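Local coordinates for protein intramolecular trans-sialidase (Macrobdella decora, PDB 3SLI) that cleaves sialic acid from sialoglycoconjugates by intramolecular trans-glycosylation, releasing it as 2,7-anhydro-Neu5Ac, at residues I1-K9 with L22-A33; N64-Y72 with G80-G88. All blocks are in the same frame, centred on the assembly; numbering follows the deposited sequence.

Contact 1 (I1-K9 with L22-A33); sequences IPEGILMEK and LDQEAGAKYVKA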
loop_
_atom_site.group_PDB
_atom_site.type_symbol
_atom_site.label_atom_id
_atom_site.label_comp_id
_atom_site.label_asym_id
_atom_site.label_seq_id
_atom_site.Cartn_x
_atom_site.Cartn_y
_atom_site.Cartn_z
ATOM N N ILE A 1 -45.373 -3.373 -11.952
ATOM C CA ILE A 1 -44.510 -2.863 -10.844
ATOM C C ILE A 1 -44.421 -1.339 -10.977
ATOM O O ILE A 1 -44.083 -0.828 -12.048
ATOM C CB ILE A 1 -43.084 -3.480 -10.912
ATOM C CG1 ILE A 1 -43.163 -5.004 -10.772
ATOM C CG2 ILE A 1 -42.202 -2.917 -9.805
ATOM C CD1 ILE A 1 -41.808 -5.702 -10.832
ATOM N N PRO A 2 -44.785 -0.599 -9.911
ATOM C CA PRO A 2 -44.735 0.864 -9.957
ATOM C C PRO A 2 -43.311 1.413 -10.033
ATOM O O PRO A 2 -42.345 0.689 -9.774
ATOM C CB PRO A 2 -45.448 1.266 -8.666
ATOM C CG PRO A 2 -45.138 0.154 -7.737
ATOM C CD PRO A 2 -45.299 -1.065 -8.610
ATOM N N GLU A 3 -43.192 2.671 -10.451
ATOM C CA GLU A 3 -41.903 3.350 -10.572
ATOM C C GLU A 3 -41.508 4.035 -9.266
ATOM O O GLU A 3 -42.324 4.734 -8.653
ATOM C CB GLU A 3 -41.956 4.401 -11.686
ATOM C CG GLU A 3 -41.939 3.826 -13.090
ATOM C CD GLU A 3 -40.638 3.104 -13.405
ATOM O OE1 GLU A 3 -39.554 3.694 -13.185
ATOM O OE2 GLU A 3 -40.703 1.944 -13.869
ATOM N N GLY A 4 -40.262 3.838 -8.844
ATOM C CA GLY A 4 -39.795 4.466 -7.625
ATOM C C GLY A 4 -39.646 3.502 -6.472
ATOM O O GLY A 4 -39.422 2.310 -6.664
ATOM N N ILE A 5 -39.778 4.028 -5.267
ATOM C CA ILE A 5 -39.644 3.241 -4.052
ATOM C C ILE A 5 -40.735 2.185 -3.851
ATOM O O ILE A 5 -41.926 2.504 -3.721
ATOM C CB ILE A 5 -39.564 4.167 -2.809
ATOM C CG1 ILE A 5 -38.397 5.154 -2.967
ATOM C CG2 ILE A 5 -39.390 3.351 -1.544
ATOM C CD1 ILE A 5 -38.270 6.176 -1.833
ATOM N N LEU A 6 -40.307 0.926 -3.830
ATOM C CA LEU A 6 -41.192 -0.210 -3.616
ATOM C C LEU A 6 -41.276 -0.548 -2.133
ATOM O O LEU A 6 -42.296 -1.038 -1.656
ATOM C CB LEU A 6 -40.673 -1.450 -4.360
ATOM C CG LEU A 6 -40.520 -1.402 -5.880
ATOM C CD1 LEU A 6 -40.079 -2.771 -6.389
ATOM C CD2 LEU A 6 -41.847 -0.974 -6.532
ATOM N N MET A 7 -40.206 -0.253 -1.397
ATOM C CA MET A 7 -40.155 -0.590 0.014
ATOM C C MET A 7 -39.116 0.273 0.717
ATOM O O MET A 7 -38.074 0.584 0.143
ATOM C CB MET A 7 -39.759 -2.069 0.125
ATOM C CG MET A 7 -39.825 -2.695 1.499
ATOM S SD MET A 7 -39.288 -4.438 1.413
ATOM C CE MET A 7 -40.816 -5.264 0.904
ATOM N N GLU A 8 -39.417 0.679 1.943
ATOM C CA GLU A 8 -38.500 1.477 2.737
ATOM C C GLU A 8 -38.700 1.086 4.184
ATOM O O GLU A 8 -39.826 0.827 4.618
ATOM C CB GLU A 8 -38.741 2.976 2.552
ATOM C CG GLU A 8 -37.751 3.828 3.339
ATOM C CD GLU A 8 -37.898 5.320 3.106
ATOM O OE1 GLU A 8 -38.178 5.734 1.960
ATOM O OE2 GLU A 8 -37.705 6.086 4.076
ATOM N N LYS A 9 -37.602 1.003 4.923
ATOM C CA LYS A 9 -37.652 0.629 6.327
ATOM C C LYS A 9 -36.555 1.412 7.035
ATOM O O LYS A 9 -35.536 1.754 6.427
ATOM C CB LYS A 9 -37.430 -0.880 6.473
ATOM C CG LYS A 9 -38.163 -1.517 7.641
ATOM C CD LYS A 9 -39.668 -1.555 7.408
ATOM C CE LYS A 9 -40.370 -2.273 8.542
ATOM N NZ LYS A 9 -40.062 -1.657 9.858
ATOM N N LEU A 22 -39.635 -9.137 5.872
ATOM C CA LEU A 22 -40.249 -7.981 5.222
ATOM C C LEU A 22 -41.405 -8.457 4.333
ATOM O O LEU A 22 -41.868 -7.731 3.446
ATOM C CB LEU A 22 -39.222 -7.242 4.369
ATOM C CG LEU A 22 -38.103 -6.548 5.141
ATOM C CD1 LEU A 22 -37.139 -5.901 4.171
ATOM C CD2 LEU A 22 -38.700 -5.525 6.092
ATOM N N ASP A 23 -41.851 -9.689 4.570
ATOM C CA ASP A 23 -42.932 -10.296 3.802
ATOM C C ASP A 23 -44.267 -9.552 3.912
ATOM O O ASP A 23 -45.047 -9.567 2.965
ATOM C CB ASP A 23 -43.122 -11.772 4.211
ATOM C CG ASP A 23 -41.892 -12.642 3.921
ATOM O OD1 ASP A 23 -40.941 -12.159 3.280
ATOM O OD2 ASP A 23 -41.880 -13.823 4.335
ATOM N N GLN A 24 -44.531 -8.905 5.049
ATOM C CA GLN A 24 -45.794 -8.184 5.224
ATOM C C GLN A 24 -45.809 -6.742 4.704
ATOM O O GLN A 24 -46.840 -6.071 4.796
ATOM C CB GLN A 24 -46.296 -8.240 6.686
ATOM C CG GLN A 24 -45.535 -7.392 7.748
ATOM C CD GLN A 24 -45.801 -5.864 7.713
ATOM O OE1 GLN A 24 -44.934 -5.069 8.096
ATOM N NE2 GLN A 24 -46.997 -5.464 7.283
ATOM N N GLU A 25 -44.680 -6.257 4.186
ATOM C CA GLU A 25 -44.623 -4.897 3.659
ATOM C C GLU A 25 -45.531 -4.791 2.440
ATOM O O GLU A 25 -45.634 -5.733 1.650
ATOM C CB GLU A 25 -43.193 -4.508 3.269
ATOM C CG GLU A 25 -42.216 -4.429 4.438
ATOM C CD GLU A 25 -42.562 -3.332 5.423
ATOM O OE1 GLU A 25 -42.758 -2.174 4.989
ATOM O OE2 GLU A 25 -42.637 -3.629 6.631
ATOM N N ALA A 26 -46.169 -3.634 2.275
ATOM C CA ALA A 26 -47.084 -3.407 1.162
ATOM C C ALA A 26 -46.468 -3.706 -0.204
ATOM O O ALA A 26 -47.137 -4.258 -1.090
ATOM C CB ALA A 26 -47.616 -1.970 1.207
ATOM N N GLY A 27 -45.183 -3.401 -0.354
ATOM C CA GLY A 27 -44.508 -3.621 -1.621
ATOM C C GLY A 27 -43.771 -4.937 -1.794
ATOM O O GLY A 27 -43.106 -5.130 -2.813
ATOM N N ALA A 28 -43.911 -5.854 -0.838
ATOM C CA ALA A 28 -43.236 -7.153 -0.919
ATOM C C ALA A 28 -43.559 -7.875 -2.223
ATOM O O ALA A 28 -42.659 -8.404 -2.878
ATOM C CB ALA A 28 -43.584 -8.018 0.285
ATOM N N LYS A 29 -44.826 -7.849 -2.637
ATOM C CA LYS A 29 -45.228 -8.491 -3.893
ATOM C C LYS A 29 -44.475 -7.930 -5.099
ATOM O O LYS A 29 -44.252 -8.637 -6.083
ATOM C CB LYS A 29 -46.746 -8.376 -4.117
ATOM C CG LYS A 29 -47.282 -6.957 -4.160
ATOM C CD LYS A 29 -48.797 -6.942 -4.062
ATOM C CE LYS A 29 -49.301 -5.553 -3.693
ATOM N NZ LYS A 29 -50.782 -5.513 -3.493
ATOM N N TYR A 30 -44.091 -6.660 -5.035
ATOM C CA TYR A 30 -43.346 -6.050 -6.132
ATOM C C TYR A 30 -41.863 -6.420 -6.041
ATOM O O TYR A 30 -41.232 -6.736 -7.046
ATOM C CB TYR A 30 -43.495 -4.532 -6.109
ATOM C CG TYR A 30 -44.926 -4.058 -6.210
ATOM C CD1 TYR A 30 -45.736 -4.452 -7.279
ATOM C CD2 TYR A 30 -45.478 -3.250 -5.219
ATOM C CE1 TYR A 30 -47.064 -4.054 -7.353
ATOM C CE2 TYR A 30 -46.802 -2.847 -5.281
ATOM C CZ TYR A 30 -47.591 -3.253 -6.346
ATOM O OH TYR A 30 -48.918 -2.886 -6.386
ATOM N N VAL A 31 -41.319 -6.379 -4.828
ATOM C CA VAL A 31 -39.907 -6.705 -4.603
ATOM C C VAL A 31 -39.604 -8.154 -5.007
ATOM O O VAL A 31 -38.563 -8.433 -5.619
ATOM C CB VAL A 31 -39.503 -6.442 -3.120
ATOM C CG1 VAL A 31 -38.050 -6.841 -2.876
ATOM C CG2 VAL A 31 -39.694 -4.960 -2.779
ATOM N N LYS A 32 -40.549 -9.054 -4.744
ATOM C CA LYS A 32 -40.381 -10.472 -5.089
ATOM C C LYS A 32 -40.403 -10.737 -6.590
ATOM O O LYS A 32 -40.132 -11.865 -7.018
ATOM C CB LYS A 32 -41.455 -11.339 -4.418
ATOM C CG LYS A 32 -41.336 -11.466 -2.916
ATOM C CD LYS A 32 -42.565 -12.155 -2.322
ATOM C CE LYS A 32 -42.541 -12.063 -0.796
ATOM N NZ LYS A 32 -43.705 -12.703 -0.108
ATOM N N ALA A 33 -40.689 -9.707 -7.388
ATOM C CA ALA A 33 -40.755 -9.858 -8.841
ATOM C C ALA A 33 -39.966 -8.813 -9.640
ATOM O O ALA A 33 -40.159 -8.678 -10.845
ATOM C CB ALA A 33 -42.219 -9.868 -9.293
HETATM O O HOH W 1 -43.337 -1.809 0.930
HETATM O O HOH W 2 -42.082 -0.134 2.753
#
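Met7 drives its thioether into the turn-and-helix segment 22-33, and apolar contact carries most of the interface. Its CG stands anti to the backbone N (chi1 -172°) and the chain runs straight out to the sulfur, where a bend at chi3 swings CE in among the turn residues. CE meets Glu25 CB at 3.4 Å and Ala28 CA at 3.6 Å, with Val31 CG2 also against it, while SD rests on Leu22 CD1 at 3.8 Å. Leu6 straddles the start of the Tyr30 side chain, both of its methyls near Tyr30 CB, and its own CB touches Val31 CG2. At the chain terminus the Ile1 CD1 methyl makes a van der Waals contact with the carbonyl O of Ala33.

One aromatic contact stands apart: Pro2 CD sits squarely over a face of the Tyr30 ring, 3.6 Å from the ring centroid and 10° off the normal, a CH-pi contact. Lys29 CG covers the opposite face, so the ring is sandwiched.

In the fold, a classic beta bulge sets Leu6 and Met7 both opposite Val177 of strand 170-178, in the N-terminal domain of concanavalin-like type. The short helix 28-31, with Gly27 at its N-cap, packs against this edge strand, and Val31 continues to Phe55 and Val57 of strand 51-58.

Polar links are mostly indirect. Water 1 donates to Leu6 O and accepts from Gly27 N, while Gly27 CA makes a nearly straight CA-H...O contact of 3.4 Å to the same Leu6 O. Water 2 accepts from Glu8 N and donates to Glu25 OE1. The CD and CE methylenes of Lys9 lie across the Glu25 carboxylate, CE 3.3 Å from OE2, whereas NZ stays 4.6 Å from OE2, too far for a salt bridge.

Contact 2 (N64-Y72 with G80-G88); sequences NQDRHFHIY and GIELRNTDG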
loop_
_atom_site.group_PDB
_atom_site.type_symbol
_atom_site.label_atom_id
_atom_site.label_comp_id
_atom_site.label_asym_id
_atom_site.label_seq_id
_atom_site.Cartn_x
_atom_site.Cartn_y
_atom_site.Cartn_z
ATOM N N ASN A 64 -34.306 -25.908 -2.545
ATOM C CA ASN A 64 -34.168 -24.671 -3.307
ATOM C C ASN A 64 -33.200 -23.667 -2.689
ATOM O O ASN A 64 -33.283 -22.470 -2.951
ATOM C CB ASN A 64 -35.547 -24.048 -3.521
ATOM C CG ASN A 64 -36.457 -24.951 -4.323
ATOM O OD1 ASN A 64 -37.559 -25.302 -3.888
ATOM N ND2 ASN A 64 -35.976 -25.389 -5.468
ATOM N N GLN A 65 -32.212 -24.192 -1.968
ATOM C CA GLN A 65 -31.203 -23.383 -1.283
ATOM C C GLN A 65 -30.283 -22.572 -2.199
ATOM O O GLN A 65 -29.538 -21.711 -1.718
ATOM C CB GLN A 65 -30.363 -24.252 -0.331
ATOM C CG GLN A 65 -29.536 -25.352 -1.011
ATOM C CD GLN A 65 -30.247 -26.703 -1.110
ATOM O OE1 GLN A 65 -29.608 -27.717 -1.366
ATOM N NE2 GLN A 65 -31.557 -26.726 -0.893
ATOM N N ASP A 66 -30.285 -22.871 -3.495
ATOM C CA ASP A 66 -29.462 -22.125 -4.452
ATOM C C ASP A 66 -30.309 -21.171 -5.313
ATOM O O ASP A 66 -29.888 -20.738 -6.389
ATOM C CB ASP A 66 -28.652 -23.073 -5.351
ATOM C CG ASP A 66 -27.548 -23.810 -4.594
ATOM O OD1 ASP A 66 -27.260 -23.456 -3.428
ATOM O OD2 ASP A 66 -26.960 -24.745 -5.176
ATOM N N ARG A 67 -31.501 -20.849 -4.827
ATOM C CA ARG A 67 -32.402 -19.947 -5.530
ATOM C C ARG A 67 -32.640 -18.709 -4.666
ATOM O O ARG A 67 -33.530 -18.699 -3.805
ATOM C CB ARG A 67 -33.729 -20.646 -5.828
ATOM C CG ARG A 67 -33.597 -21.885 -6.695
ATOM C CD ARG A 67 -34.961 -22.503 -6.967
ATOM N NE ARG A 67 -34.849 -23.825 -7.577
ATOM C CZ ARG A 67 -34.624 -24.049 -8.868
ATOM N NH1 ARG A 67 -34.481 -23.044 -9.724
ATOM N NH2 ARG A 67 -34.524 -25.297 -9.303
ATOM N N HIS A 68 -31.832 -17.675 -4.885
ATOM C CA HIS A 68 -31.957 -16.447 -4.114
ATOM C C HIS A 68 -31.036 -15.351 -4.623
ATOM O O HIS A 68 -30.124 -15.601 -5.411
ATOM C CB HIS A 68 -31.627 -16.711 -2.630
ATOM C CG HIS A 68 -30.262 -17.304 -2.402
ATOM N ND1 HIS A 68 -30.075 -18.596 -1.964
ATOM C CD2 HIS A 68 -29.021 -16.776 -2.549
ATOM C CE1 HIS A 68 -28.782 -18.843 -1.851
ATOM N NE2 HIS A 68 -28.119 -17.755 -2.201
ATOM N N PHE A 69 -31.288 -14.138 -4.146
ATOM C CA PHE A 69 -30.472 -12.979 -4.450
ATOM C C PHE A 69 -30.172 -12.356 -3.096
ATOM O O PHE A 69 -31.059 -12.272 -2.246
ATOM C CB PHE A 69 -31.217 -11.944 -5.303
ATOM C CG PHE A 69 -30.616 -10.557 -5.219
ATOM C CD1 PHE A 69 -29.456 -10.241 -5.925
ATOM C CD2 PHE A 69 -31.173 -9.589 -4.373
ATOM C CE1 PHE A 69 -28.856 -8.990 -5.790
ATOM C CE2 PHE A 69 -30.580 -8.337 -4.229
ATOM C CZ PHE A 69 -29.420 -8.036 -4.938
ATOM N N HIS A 70 -28.927 -11.949 -2.873
ATOM C CA HIS A 70 -28.579 -11.305 -1.613
ATOM C C HIS A 70 -27.373 -10.383 -1.739
ATOM O O HIS A 70 -26.540 -10.550 -2.643
ATOM C CB HIS A 70 -28.394 -12.335 -0.471
ATOM C CG HIS A 70 -27.029 -12.966 -0.392
ATOM N ND1 HIS A 70 -26.481 -13.713 -1.413
ATOM C CD2 HIS A 70 -26.139 -13.021 0.631
ATOM C CE1 HIS A 70 -25.316 -14.206 -1.021
ATOM N NE2 HIS A 70 -25.087 -13.801 0.214
ATOM N N ILE A 71 -27.373 -9.336 -0.917
ATOM C CA ILE A 71 -26.271 -8.378 -0.846
ATOM C C ILE A 71 -25.690 -8.722 0.521
ATOM O O ILE A 71 -26.429 -8.753 1.501
ATOM C CB ILE A 71 -26.773 -6.912 -0.805
ATOM C CG1 ILE A 71 -27.586 -6.584 -2.059
ATOM C CG2 ILE A 71 -25.584 -5.942 -0.667
ATOM C CD1 ILE A 71 -28.242 -5.207 -2.014
ATOM N N TYR A 72 -24.382 -8.960 0.595
ATOM C CA TYR A 72 -23.757 -9.348 1.862
ATOM C C TYR A 72 -22.436 -8.629 2.122
ATOM O O TYR A 72 -21.861 -8.020 1.218
ATOM C CB TYR A 72 -23.492 -10.874 1.870
ATOM C CG TYR A 72 -22.409 -11.315 0.891
ATOM C CD1 TYR A 72 -21.054 -11.255 1.241
ATOM C CD2 TYR A 72 -22.729 -11.691 -0.413
ATOM C CE1 TYR A 72 -20.056 -11.536 0.320
ATOM C CE2 TYR A 72 -21.732 -11.982 -1.348
ATOM C CZ TYR A 72 -20.396 -11.896 -0.973
ATOM O OH TYR A 72 -19.405 -12.142 -1.894
ATOM N N GLY A 80 -20.419 -7.954 -1.435
ATOM C CA GLY A 80 -20.764 -8.537 -2.715
ATOM C C GLY A 80 -22.213 -8.963 -2.819
ATOM O O GLY A 80 -23.030 -8.713 -1.924
ATOM N N ILE A 81 -22.531 -9.583 -3.946
ATOM C CA ILE A 81 -23.870 -10.086 -4.201
ATOM C C ILE A 81 -23.737 -11.457 -4.845
ATOM O O ILE A 81 -22.662 -11.833 -5.342
ATOM C CB ILE A 81 -24.665 -9.205 -5.224
ATOM C CG1 ILE A 81 -23.902 -9.115 -6.553
ATOM C CG2 ILE A 81 -24.951 -7.835 -4.648
ATOM C CD1 ILE A 81 -24.771 -8.988 -7.765
ATOM N N GLU A 82 -24.836 -12.199 -4.805
ATOM C CA GLU A 82 -24.938 -13.493 -5.453
ATOM C C GLU A 82 -26.388 -13.510 -5.941
ATOM O O GLU A 82 -27.304 -13.224 -5.163
ATOM C CB GLU A 82 -24.678 -14.657 -4.491
ATOM C CG GLU A 82 -23.255 -14.753 -3.973
ATOM C CD GLU A 82 -23.002 -16.045 -3.217
ATOM O OE1 GLU A 82 -23.532 -16.200 -2.099
ATOM O OE2 GLU A 82 -22.270 -16.906 -3.747
ATOM N N LEU A 83 -26.559 -13.734 -7.239
ATOM C CA LEU A 83 -27.870 -13.792 -7.896
ATOM C C LEU A 83 -27.912 -15.233 -8.400
ATOM O O LEU A 83 -27.211 -15.583 -9.362
ATOM C CB LEU A 83 -27.894 -12.825 -9.080
ATOM C CG LEU A 83 -29.176 -12.082 -9.463
ATOM C CD1 LEU A 83 -29.046 -11.683 -10.923
ATOM C CD2 LEU A 83 -30.451 -12.903 -9.215
ATOM N N ARG A 84 -28.753 -16.050 -7.774
ATOM C CA ARG A 84 -28.820 -17.474 -8.078
ATOM C C ARG A 84 -30.191 -18.101 -8.314
ATOM O O ARG A 84 -31.176 -17.724 -7.688
ATOM C CB ARG A 84 -28.196 -18.233 -6.909
ATOM C CG ARG A 84 -26.819 -17.753 -6.491
ATOM C CD ARG A 84 -25.878 -18.929 -6.463
ATOM N NE ARG A 84 -25.725 -19.481 -5.135
ATOM C CZ ARG A 84 -25.287 -20.709 -4.871
ATOM N NH1 ARG A 84 -24.968 -21.557 -5.842
ATOM N NH2 ARG A 84 -25.075 -21.055 -3.615
ATOM N N ASN A 85 -30.215 -19.115 -9.171
ATOM C CA ASN A 85 -31.425 -19.893 -9.448
ATOM C C ASN A 85 -30.933 -21.288 -9.830
ATOM O O ASN A 85 -31.471 -21.922 -10.731
ATOM C CB ASN A 85 -32.238 -19.296 -10.596
ATOM C CG ASN A 85 -33.632 -19.878 -10.666
ATOM O OD1 ASN A 85 -34.213 -20.027 -11.745
ATOM N ND2 ASN A 85 -34.189 -20.201 -9.507
ATOM N N THR A 86 -29.955 -21.758 -9.057
ATOM C CA THR A 86 -29.222 -23.026 -9.230
ATOM C C THR A 86 -28.177 -22.805 -10.329
ATOM O O THR A 86 -28.395 -22.050 -11.288
ATOM C CB THR A 86 -30.080 -24.304 -9.504
ATOM O OG1 THR A 86 -30.562 -24.316 -10.852
ATOM C CG2 THR A 86 -31.221 -24.414 -8.522
ATOM N N ASP A 87 -27.018 -23.423 -10.143
ATOM C CA ASP A 87 -25.898 -23.274 -11.059
ATOM C C ASP A 87 -26.163 -23.610 -12.515
ATOM O O ASP A 87 -25.509 -23.062 -13.401
ATOM C CB ASP A 87 -24.687 -24.030 -10.520
ATOM C CG ASP A 87 -24.241 -23.521 -9.153
ATOM O OD1 ASP A 87 -24.714 -22.452 -8.693
ATOM O OD2 ASP A 87 -23.413 -24.202 -8.527
ATOM N N GLY A 88 -27.131 -24.487 -12.764
ATOM C CA GLY A 88 -27.474 -24.846 -14.130
ATOM C C GLY A 88 -28.242 -23.753 -14.867
ATOM O O GLY A 88 -28.215 -23.702 -16.103
HETATM O O HOH W 3 -26.976 -25.217 -7.967
HETATM O O HOH W 4 -25.378 -18.377 -2.027
HETATM O O HOH W 5 -20.061 -12.684 -4.527
#
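Arg67 to Tyr72 pairs with Gly80 to Asn85 as an antiparallel beta hairpin in a sheet of the concanavalin-like N-terminal domain. His68 with Arg84, His70 with Glu82 and Tyr72 with Gly80 are the hydrogen-bonded pairs, each with two bonds. The straightest bond is Tyr72 N to Gly80 O, 2.9 Å at 170°; His68 N reaches Arg84 O from well above the carbonyl plane. Beyond the strands, Thr86 N bonds to Asp66 O, and Thr86 OG1 donates to a lone pair of Asn85 O.

Phe69, Ile71, Ile81 and Leu83 make an apolar patch on one face: Phe69 CD1 meets Leu83 CG at 4.0 Å, and Leu115 of strand 107-118 covers Phe69, Ile71 and Ile81. At the Arg67 end of that face, Thr86 CG2 lies over the guanidinium plane, 3.4 Å from Arg67 CZ.

The other face is polar. The Asp66 carboxylate stacks over the Arg84 guanidinium, planes 29° apart, with OD1 3.3 Å from NH2 but well out of the guanidinium plane, so this salt bridge is electrostatic rather than a hydrogen bond. Arg84 NH1 forms a salt bridge with Asp87 OD1, its hydrogen bond weak in angle, completing an Asp66-Arg84-Asp87 network. Asp66 OD1 has its stronger partner in Arg160, and OD2 accepts a hydrogen bond from water 3, which accepts from Asp87 N. Water 4, in the Arg84 guanidinium plane, accepts from NH2, donates to Glu82 OE1 and also bonds His68 NE2. His70 stacks on Tyr166, yet its ND1 is buried without a partner.

Tyr72 CG lies between the backbone N and carbonyl carbon (chi1 69°), which folds the ring over Gly80, whose CA stands 4.1 Å from the centroid. In that ring's plane, water 5 joins Tyr72 OH at 2.8 Å to Ile81 O at 2.9 Å.

How the contacts relate
Along the chain contact 1 is complete before contact 2 begins, and both belong to the N-terminal concanavalin-like domain, on the same side of the chain's centre. Their own centres are 19 Å apart and their nearest atoms about 8 Å, without touching. Strand 5-14 of contact 1 pairs with strand 170-178 in the seven-stranded antiparallel sheet, whereas the hairpin of contact 2 lies inside the six-stranded one. Strand 20-21, an outermost strand of that second sheet, leads into segment 22-33, and helix 28-31 packs on strand 51-58, the neighbour of strand 67-74. Contact 1 thus joins the margin strand of one sheet to a helix leaning on the other, which contact 2 helps build.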